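PDB 3G7Q: valine-pyruvate aminotransferase from Salmonella typhimurium, which uses pyridoxal 5'-phosphate to transfer amino groups between L-valine and pyruvate, giving L-alanine and 3-methyl-2-oxobutanoate, and probably contributes to alanine biosynthesis. Local coordinates for residues F115-G120 with A272-I277; F132-E137 with T193-T198; P189-G194 with H371-G376. All coordinates share one frame; numbering follows the deposited sequence. Where two conformers were deposited one is given.

Contact 1 (F115-G120 with A272-I277); sequences FNLFAG and ANMNGI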
loop_
_atom_site.group_PDB
_atom_site.type_symbol
_atom_site.label_atom_id
_atom_site.label_comp_id
_atom_site.label_asym_id
_atom_site.label_seq_id
_atom_site.Cartn_x
_atom_site.Cartn_y
_atom_site.Cartn_z
ATOM N N PHE A 115 -0.179 -10.634 10.808
ATOM C CA PHE A 115 0.926 -11.545 11.130
ATOM C C PHE A 115 1.922 -10.859 12.053
ATOM O O PHE A 115 2.364 -11.441 13.046
ATOM C CB PHE A 115 1.632 -12.091 9.867
ATOM C CG PHE A 115 0.715 -12.851 8.905
ATOM C CD1 PHE A 115 -0.429 -13.522 9.344
ATOM C CD2 PHE A 115 1.054 -12.958 7.559
ATOM C CE1 PHE A 115 -1.243 -14.229 8.446
ATOM C CE2 PHE A 115 0.256 -13.667 6.678
ATOM C CZ PHE A 115 -0.895 -14.305 7.125
ATOM N N ASN A 116 2.252 -9.609 11.754
ATOM C CA ASN A 116 3.131 -8.833 12.622
ATOM C C ASN A 116 2.562 -8.554 13.997
ATOM O O ASN A 116 3.300 -8.488 14.968
ATOM C CB ASN A 116 3.500 -7.493 11.975
ATOM C CG ASN A 116 4.627 -7.630 10.991
ATOM O OD1 ASN A 116 5.786 -7.765 11.389
ATOM N ND2 ASN A 116 4.307 -7.590 9.698
ATOM N N LEU A 117 1.250 -8.374 14.080
ATOM C CA LEU A 117 0.613 -8.040 15.350
ATOM C C LEU A 117 0.460 -9.256 16.278
ATOM O O LEU A 117 0.617 -9.129 17.487
ATOM C CB LEU A 117 -0.755 -7.411 15.061
ATOM C CG LEU A 117 -1.520 -6.700 16.163
ATOM C CD1 LEU A 117 -0.742 -5.488 16.650
ATOM C CD2 LEU A 117 -2.900 -6.278 15.658
ATOM N N PHE A 118 0.176 -10.428 15.718
ATOM C CA PHE A 118 -0.075 -11.625 16.526
ATOM C C PHE A 118 0.948 -12.772 16.432
ATOM O O PHE A 118 0.918 -13.658 17.279
ATOM C CB PHE A 118 -1.474 -12.187 16.193
ATOM C CG PHE A 118 -2.601 -11.237 16.503
ATOM C CD1 PHE A 118 -3.063 -11.093 17.795
ATOM C CD2 PHE A 118 -3.210 -10.512 15.497
ATOM C CE1 PHE A 118 -4.096 -10.220 18.095
ATOM C CE2 PHE A 118 -4.237 -9.648 15.775
ATOM C CZ PHE A 118 -4.685 -9.499 17.082
ATOM N N ALA A 119 1.803 -12.787 15.412
ATOM C CA ALA A 119 2.783 -13.858 15.231
ATOM C C ALA A 119 4.200 -13.284 15.338
ATOM O O ALA A 119 4.377 -12.072 15.441
ATOM C CB ALA A 119 2.584 -14.559 13.897
ATOM N N GLY A 120 5.203 -14.154 15.322
ATOM C CA GLY A 120 6.604 -13.716 15.437
ATOM C C GLY A 120 7.116 -13.736 16.857
ATOM O O GLY A 120 6.451 -14.271 17.741
ATOM N N ALA A 272 -4.011 0.616 13.176
ATOM C CA ALA A 272 -3.955 2.030 12.834
ATOM C C ALA A 272 -2.512 2.498 12.826
ATOM O O ALA A 272 -2.030 3.055 11.831
ATOM C CB ALA A 272 -4.772 2.855 13.832
ATOM N N ASN A 273 -1.840 2.245 13.948
ATOM C CA ASN A 273 -0.441 2.595 14.147
ATOM C C ASN A 273 0.451 2.080 13.014
ATOM O O ASN A 273 1.110 2.855 12.327
ATOM C CB ASN A 273 0.040 2.052 15.502
ATOM C CG ASN A 273 -0.777 2.590 16.676
ATOM O OD1 ASN A 273 -1.592 3.503 16.512
ATOM N ND2 ASN A 273 -0.571 2.016 17.861
HETATM N N MSE A 274 0.440 0.770 12.807
HETATM C CA MSE A 274 1.242 0.149 11.747
HETATM C C MSE A 274 1.051 0.788 10.359
HETATM O O MSE A 274 2.033 1.176 9.719
HETATM C CB MSE A 274 0.966 -1.356 11.694
HETATM C CG MSE A 274 1.603 -2.105 12.853
HETATM SE SE MSE A 274 1.172 -3.991 12.842
HETATM C CE MSE A 274 -0.527 -3.848 13.689
ATOM N N ASN A 275 -0.200 0.896 9.907
ATOM C CA ASN A 275 -0.503 1.538 8.617
ATOM C C ASN A 275 0.002 2.979 8.586
ATOM O O ASN A 275 0.345 3.495 7.530
ATOM C CB ASN A 275 -2.001 1.492 8.292
ATOM N N GLY A 276 0.044 3.625 9.747
ATOM C CA GLY A 276 0.602 4.962 9.848
ATOM C C GLY A 276 2.085 4.966 9.512
ATOM O O GLY A 276 2.569 5.906 8.877
ATOM N N ILE A 277 2.797 3.910 9.916
ATOM C CA ILE A 277 4.241 3.791 9.682
ATOM C C ILE A 277 4.622 3.195 8.320
ATOM O O ILE A 277 5.403 3.806 7.590
ATOM C CB ILE A 277 4.923 2.931 10.753
ATOM C CG1 ILE A 277 4.686 3.502 12.149
ATOM C CG2 ILE A 277 6.417 2.853 10.482
ATOM C CD1 ILE A 277 5.342 2.671 13.238
#
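The methyl end of Met274, a selenomethionine, lies against the isobutyl group of Leu117. Met274 CE sits 3.4 Å from Leu117 CD1, tighter than ordinary van der Waals contact, and 3.8 Å from Leu117 CB; CG and the second methyl, CD2, lie only slightly farther off. One methyl thus touches the whole branched end of the leucine. The selenium comes alongside the neighbouring helical residue, Met274 SE being 4.3 Å from Asn116 CB. The chain of Met274 runs extended through chi2 (177°) and then bends at chi3 (-83°), which turns CE toward Leu117. The Leu117 branch is itself swung against the next residue, with its CG lying over one face of the Phe118 ring, near the rim. The amide of Asn116 takes no polar part here: its ND2 donates to Phe112 O one turn back. All of this is apolar packing near the protein surface between helix 107-118, close to its C-terminal end, and helix 265-278. The same pairing of helices continues through Leu117 on Ala270, Phe118 on Thr267 and Met274 on Tyr113, while Phe115 packs on Val130 of strand 129-132, and Ile277 touches Asp143 of the second subunit.

Contact 2 (F132-E137 with T193-T198); sequences FPLAPE and TGNVIT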
loop_
_atom_site.group_PDB
_atom_site.type_symbol
_atom_site.label_atom_id
_atom_site.label_comp_id
_atom_site.label_asym_id
_atom_site.label_seq_id
_atom_site.Cartn_x
_atom_site.Cartn_y
_atom_site.Cartn_z
ATOM N N PHE A 132 -3.145 -22.460 10.151
ATOM C CA PHE A 132 -4.126 -22.651 9.102
ATOM C C PHE A 132 -4.753 -24.010 9.409
ATOM O O PHE A 132 -4.184 -25.052 9.093
ATOM C CB PHE A 132 -3.506 -22.629 7.707
ATOM C CG PHE A 132 -2.840 -21.341 7.371
ATOM C CD1 PHE A 132 -3.584 -20.198 7.141
ATOM C CD2 PHE A 132 -1.455 -21.259 7.289
ATOM C CE1 PHE A 132 -2.982 -19.009 6.844
ATOM C CE2 PHE A 132 -0.840 -20.054 6.989
ATOM C CZ PHE A 132 -1.605 -18.925 6.770
ATOM N N PRO A 133 -5.926 -24.018 10.067
ATOM C CA PRO A 133 -6.500 -25.323 10.426
ATOM C C PRO A 133 -7.082 -26.102 9.260
ATOM O O PRO A 133 -7.381 -27.290 9.401
ATOM C CB PRO A 133 -7.601 -24.961 11.442
ATOM C CG PRO A 133 -7.949 -23.571 11.154
ATOM C CD PRO A 133 -6.760 -22.894 10.531
ATOM N N LEU A 134 -7.227 -25.448 8.118
ATOM C CA LEU A 134 -7.739 -26.115 6.940
ATOM C C LEU A 134 -6.890 -25.702 5.716
ATOM O O LEU A 134 -7.300 -24.895 4.908
ATOM C CB LEU A 134 -9.238 -25.842 6.760
ATOM C CG LEU A 134 -10.118 -26.637 5.748
ATOM C CD1 LEU A 134 -9.898 -28.086 5.800
ATOM C CD2 LEU A 134 -11.568 -26.354 6.011
ATOM N N ALA A 135 -5.738 -26.322 5.587
ATOM C CA ALA A 135 -4.932 -26.144 4.377
ATOM C C ALA A 135 -5.613 -26.934 3.256
ATOM O O ALA A 135 -6.257 -27.934 3.536
ATOM C CB ALA A 135 -3.529 -26.640 4.616
ATOM N N PRO A 136 -5.452 -26.528 1.981
ATOM C CA PRO A 136 -4.651 -25.426 1.464
ATOM C C PRO A 136 -5.309 -24.046 1.557
ATOM O O PRO A 136 -6.537 -23.914 1.482
ATOM C CB PRO A 136 -4.449 -25.809 -0.007
ATOM C CG PRO A 136 -5.670 -26.545 -0.337
ATOM C CD PRO A 136 -6.121 -27.259 0.893
ATOM N N GLU A 137 -4.461 -23.041 1.719
ATOM C CA GLU A 137 -4.841 -21.643 1.809
ATOM C C GLU A 137 -3.937 -20.859 0.881
ATOM O O GLU A 137 -2.814 -21.277 0.603
ATOM C CB GLU A 137 -4.655 -21.131 3.241
ATOM C CG GLU A 137 -5.759 -21.507 4.210
ATOM C CD GLU A 137 -7.064 -20.736 3.967
ATOM O OE1 GLU A 137 -7.088 -19.839 3.104
ATOM O OE2 GLU A 137 -8.065 -21.047 4.638
ATOM N N THR A 193 -9.167 -23.514 -3.393
ATOM C CA THR A 193 -10.088 -24.650 -3.565
ATOM C C THR A 193 -11.521 -24.360 -3.892
ATOM O O THR A 193 -12.237 -25.221 -4.402
ATOM C CB THR A 193 -10.107 -25.441 -2.246
ATOM O OG1 THR A 193 -10.438 -24.555 -1.171
ATOM C CG2 THR A 193 -8.727 -26.066 -1.949
ATOM N N GLY A 194 -11.962 -23.152 -3.570
ATOM C CA GLY A 194 -13.364 -22.811 -3.625
ATOM C C GLY A 194 -14.108 -23.413 -2.424
ATOM O O GLY A 194 -15.359 -23.419 -2.392
ATOM N N ASN A 195 -13.384 -23.947 -1.443
ATOM C CA ASN A 195 -14.035 -24.534 -0.295
ATOM C C ASN A 195 -14.752 -23.498 0.566
ATOM O O ASN A 195 -14.271 -22.376 0.720
ATOM C CB ASN A 195 -13.022 -25.224 0.597
ATOM C CG ASN A 195 -13.685 -26.050 1.697
ATOM O OD1 ASN A 195 -14.616 -26.823 1.427
ATOM N ND2 ASN A 195 -13.217 -25.874 2.944
ATOM N N VAL A 196 -15.863 -23.919 1.149
ATOM C CA VAL A 196 -16.572 -23.112 2.130
ATOM C C VAL A 196 -16.616 -23.915 3.429
ATOM O O VAL A 196 -17.365 -24.897 3.559
ATOM C CB VAL A 196 -17.967 -22.676 1.637
ATOM C CG1 VAL A 196 -18.804 -22.103 2.799
ATOM C CG2 VAL A 196 -17.809 -21.650 0.519
ATOM N N ILE A 197 -15.749 -23.558 4.358
ATOM C CA ILE A 197 -15.731 -24.214 5.647
ATOM C C ILE A 197 -17.164 -24.232 6.234
ATOM O O ILE A 197 -17.879 -23.232 6.153
ATOM C CB ILE A 197 -14.688 -23.509 6.553
ATOM C CG1 ILE A 197 -14.575 -24.213 7.894
ATOM C CG2 ILE A 197 -15.007 -21.987 6.686
ATOM C CD1 ILE A 197 -13.528 -23.590 8.797
ATOM N N THR A 198 -17.585 -25.362 6.799
ATOM C CA THR A 198 -18.971 -25.537 7.253
ATOM C C THR A 198 -19.278 -24.687 8.481
ATOM O O THR A 198 -18.370 -24.281 9.228
ATOM C CB THR A 198 -19.330 -26.996 7.544
ATOM O OG1 THR A 198 -18.704 -27.439 8.766
ATOM C CG2 THR A 198 -18.966 -27.920 6.342
HETATM O O HOH W 1 -9.215 -25.237 1.168
#
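Leu134 carries its CG trans to the backbone N (chi1 -168°), which sends its branch across to Asn195 and Ile197, whose first torsions are likewise extended. Thr193 differs: at chi1 55° its OG1 stands between the backbone N and the carbonyl carbon, leaving CG2 beside the N and facing Pro136. These loops follow strands 129-132 and 181-187, neighbouring parallel strands of the large seven-stranded sheet of the class I aminotransferase fold, and the second contains an ST turn in which Asn195 N donates to Thr193 OG1 (3.0 Å, 158°). At one end of the contact, Leu134 CD2 lies 3.5 Å from Asn195 ND2, the two side chains crossing at about a right angle. The other branch of that amide, OD1, accepts from Lys167 NZ, which also binds Val196 O and so ties the amide to the strand 165-169. Leu134 CD2 also makes a looser contact with Ile197 CG1, less certain because Ile197 was modelled in two conformers; the side chains pass in opposite directions. At the other end Pro136, which follows a cis peptide bond, sets its ring against Thr193: Pro136 CG is a tight 3.5 Å from Thr193 CG2. Tyr168 packs on Leu134, Pro136 and Thr193 alike and joins the two ends of the contact. No direct hydrogen bond crosses between the loops, but a water bridges them, donating to Pro136 O (3.0 Å) and hydrogen-bonded to Thr193 OG1 (2.7 Å).

Contact 3 (P189-G194 with H371-G376); sequences PTNPTG and HYFFPG. With EDO (1,2-ethanediol), chain F.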
loop_
_atom_site.group_PDB
_atom_site.type_symbol
_atom_site.label_atom_id
_atom_site.label_comp_id
_atom_site.label_asym_id
_atom_site.label_seq_id
_atom_site.Cartn_x
_atom_site.Cartn_y
_atom_site.Cartn_z
ATOM N N PRO A 189 -15.372 -17.917 1.095
ATOM C CA PRO A 189 -14.819 -19.086 0.382
ATOM C C PRO A 189 -13.320 -18.966 0.209
ATOM O O PRO A 189 -12.746 -17.873 0.289
ATOM C CB PRO A 189 -15.479 -19.038 -0.995
ATOM C CG PRO A 189 -16.669 -18.096 -0.840
ATOM C CD PRO A 189 -16.271 -17.129 0.239
ATOM N N THR A 190 -12.692 -20.104 -0.065
ATOM C CA THR A 190 -11.239 -20.184 -0.096
ATOM C C THR A 190 -10.586 -20.171 -1.474
ATOM O O THR A 190 -11.073 -20.799 -2.407
ATOM C CB THR A 190 -10.818 -21.504 0.595
ATOM O OG1 THR A 190 -11.297 -21.511 1.944
ATOM C CG2 THR A 190 -9.282 -21.711 0.578
ATOM N N ASN A 191 -9.516 -19.385 -1.571
ATOM C CA ASN A 191 -8.550 -19.479 -2.663
ATOM C C ASN A 191 -7.511 -20.434 -2.013
ATOM O O ASN A 191 -6.889 -20.081 -1.009
ATOM C CB ASN A 191 -7.984 -18.099 -2.978
ATOM C CG ASN A 191 -6.795 -18.120 -3.936
ATOM O OD1 ASN A 191 -6.268 -19.191 -4.324
ATOM N ND2 ASN A 191 -6.309 -16.904 -4.295
ATOM N N PRO A 192 -7.159 -21.565 -2.660
ATOM C CA PRO A 192 -7.373 -22.016 -4.043
ATOM C C PRO A 192 -8.429 -23.052 -4.377
ATOM O O PRO A 192 -8.574 -23.394 -5.545
ATOM C CB PRO A 192 -6.004 -22.664 -4.333
ATOM C CG PRO A 192 -5.727 -23.416 -3.058
ATOM C CD PRO A 192 -6.239 -22.486 -1.952
ATOM N N THR A 193 -9.167 -23.514 -3.393
ATOM C CA THR A 193 -10.088 -24.650 -3.565
ATOM C C THR A 193 -11.521 -24.360 -3.892
ATOM O O THR A 193 -12.237 -25.221 -4.402
ATOM C CB THR A 193 -10.107 -25.441 -2.246
ATOM O OG1 THR A 193 -10.438 -24.555 -1.171
ATOM C CG2 THR A 193 -8.727 -26.066 -1.949
ATOM N N GLY A 194 -11.962 -23.152 -3.570
ATOM C CA GLY A 194 -13.364 -22.811 -3.625
ATOM C C GLY A 194 -14.108 -23.413 -2.424
ATOM O O GLY A 194 -15.359 -23.419 -2.392
ATOM N N HIS A 371 1.386 -27.691 -4.609
ATOM C CA HIS A 371 2.237 -27.819 -3.429
ATOM C C HIS A 371 2.508 -26.509 -2.747
ATOM O O HIS A 371 2.702 -26.472 -1.537
ATOM C CB HIS A 371 3.558 -28.488 -3.806
ATOM C CG HIS A 371 4.500 -28.662 -2.658
ATOM N ND1 HIS A 371 4.223 -29.474 -1.573
ATOM C CD2 HIS A 371 5.743 -28.167 -2.451
ATOM C CE1 HIS A 371 5.242 -29.437 -0.734
ATOM N NE2 HIS A 371 6.185 -28.668 -1.250
ATOM N N TYR A 372 2.463 -25.435 -3.512
ATOM C CA TYR A 372 2.761 -24.137 -2.995
ATOM C C TYR A 372 1.721 -23.577 -2.024
ATOM O O TYR A 372 2.023 -22.627 -1.306
ATOM C CB TYR A 372 3.043 -23.186 -4.168
ATOM C CG TYR A 372 4.174 -23.691 -5.067
ATOM C CD1 TYR A 372 5.419 -24.047 -4.530
ATOM C CD2 TYR A 372 4.013 -23.788 -6.440
ATOM C CE1 TYR A 372 6.453 -24.521 -5.340
ATOM C CE2 TYR A 372 5.046 -24.249 -7.258
ATOM C CZ TYR A 372 6.260 -24.618 -6.710
ATOM O OH TYR A 372 7.294 -25.067 -7.534
ATOM N N PHE A 373 0.531 -24.191 -1.946
ATOM C CA PHE A 373 -0.520 -23.744 -1.037
ATOM C C PHE A 373 -0.572 -24.474 0.315
ATOM O O PHE A 373 -1.574 -24.366 1.026
ATOM C CB PHE A 373 -1.884 -23.875 -1.734
ATOM C CG PHE A 373 -1.995 -23.077 -2.999
ATOM C CD1 PHE A 373 -1.630 -23.616 -4.221
ATOM C CD2 PHE A 373 -2.462 -21.766 -2.971
ATOM C CE1 PHE A 373 -1.741 -22.871 -5.406
ATOM C CE2 PHE A 373 -2.562 -21.025 -4.143
ATOM C CZ PHE A 373 -2.197 -21.587 -5.363
ATOM N N PHE A 374 0.460 -25.247 0.635
ATOM C CA PHE A 374 0.513 -26.022 1.871
ATOM C C PHE A 374 1.772 -25.767 2.694
ATOM O O PHE A 374 2.386 -26.701 3.177
ATOM C CB PHE A 374 0.519 -27.510 1.561
ATOM C CG PHE A 374 -0.718 -28.022 0.913
ATOM C CD1 PHE A 374 -0.811 -28.093 -0.463
ATOM C CD2 PHE A 374 -1.742 -28.542 1.676
ATOM C CE1 PHE A 374 -1.928 -28.599 -1.055
ATOM C CE2 PHE A 374 -2.868 -29.057 1.077
ATOM C CZ PHE A 374 -2.958 -29.094 -0.297
ATOM N N PRO A 375 2.155 -24.519 2.889
ATOM C CA PRO A 375 3.385 -24.382 3.682
ATOM C C PRO A 375 3.182 -24.724 5.154
ATOM O O PRO A 375 2.115 -24.496 5.716
ATOM C CB PRO A 375 3.712 -22.896 3.552
ATOM C CG PRO A 375 2.362 -22.254 3.419
ATOM C CD PRO A 375 1.584 -23.212 2.529
ATOM N N GLY A 376 4.212 -25.283 5.766
ATOM C CA GLY A 376 4.185 -25.564 7.186
ATOM C C GLY A 376 3.435 -26.795 7.653
ATOM O O GLY A 376 3.010 -26.825 8.801
HETATM C C1 EDO F . 6.515 -23.960 -10.561
HETATM O O1 EDO F . 6.941 -25.283 -10.196
HETATM C C2 EDO F . 7.559 -23.287 -11.455
HETATM O O2 EDO F . 8.800 -23.095 -10.758
#
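Pro192 lies over one face of the Phe373 ring, a CH-pi contact in which Pro192 CB stands 3.9 Å from the Phe373 ring centroid and 15° off the normal. The neighbouring ring carbon joins it, Pro192 CG being 3.7 Å from Phe373 CD2, so the proline flank spreads over the half of the ring that includes CD2 and CE2. Phe373 reaches it with CG trans to the carbonyl carbon (chi1 -59°). Tyr141 stacks on the same phenylalanine ring and Trp343 packs on Pro192, which extends the apolar cluster beyond the two loops.

Among polar groups, the Asn191 amide approaches the ring obliquely, the planes 47° apart and Asn191 OD1 4.1 Å from Phe373 CE2. This is no bond: OD1 accepts from Arg389 NH1. A backbone bond from Gly194 N to Thr190 O (2.8 Å) closes the turn that presents Pro192. Tyr372, the residue before Phe373, does not touch 189-194; its OH and O1 of a 1,2-ethanediol, probably from the crystallisation liquor, share a hydrogen bond of 2.7 Å.

The Asn-Pro-Thr-Gly sequence, with its cis Asn-Pro bond, is familiar from class I aminotransferases, where it borders the cofactor site. With no hydrogen bond between the two segments, their direct contact rests on the shape match of a proline and a phenyl face, leaving the oxygen of Asn191 for the arginine.

Overall arrangement
Contacts 2 and 3 are buried toward the centre of the folded subunit, their centres about 7 Å apart; contact 1 lies near the surface, about 25 Å and 24 Å from them between centres. The inner two share Thr193 and Gly194, and the loop after strand 181-187 serves both, meeting the loop after strand 129-132 in contact 2 and the loop after strand 368-369 in contact 3. They also touch directly, through a probable bond from Glu137 N to Phe373 O and packing of Pro136 on Phe374. Contact 1 joins two helices by apolar packing of a selenomethionine on a leucine, whereas contact 2 adds a bridging water and contact 3 an aromatic face.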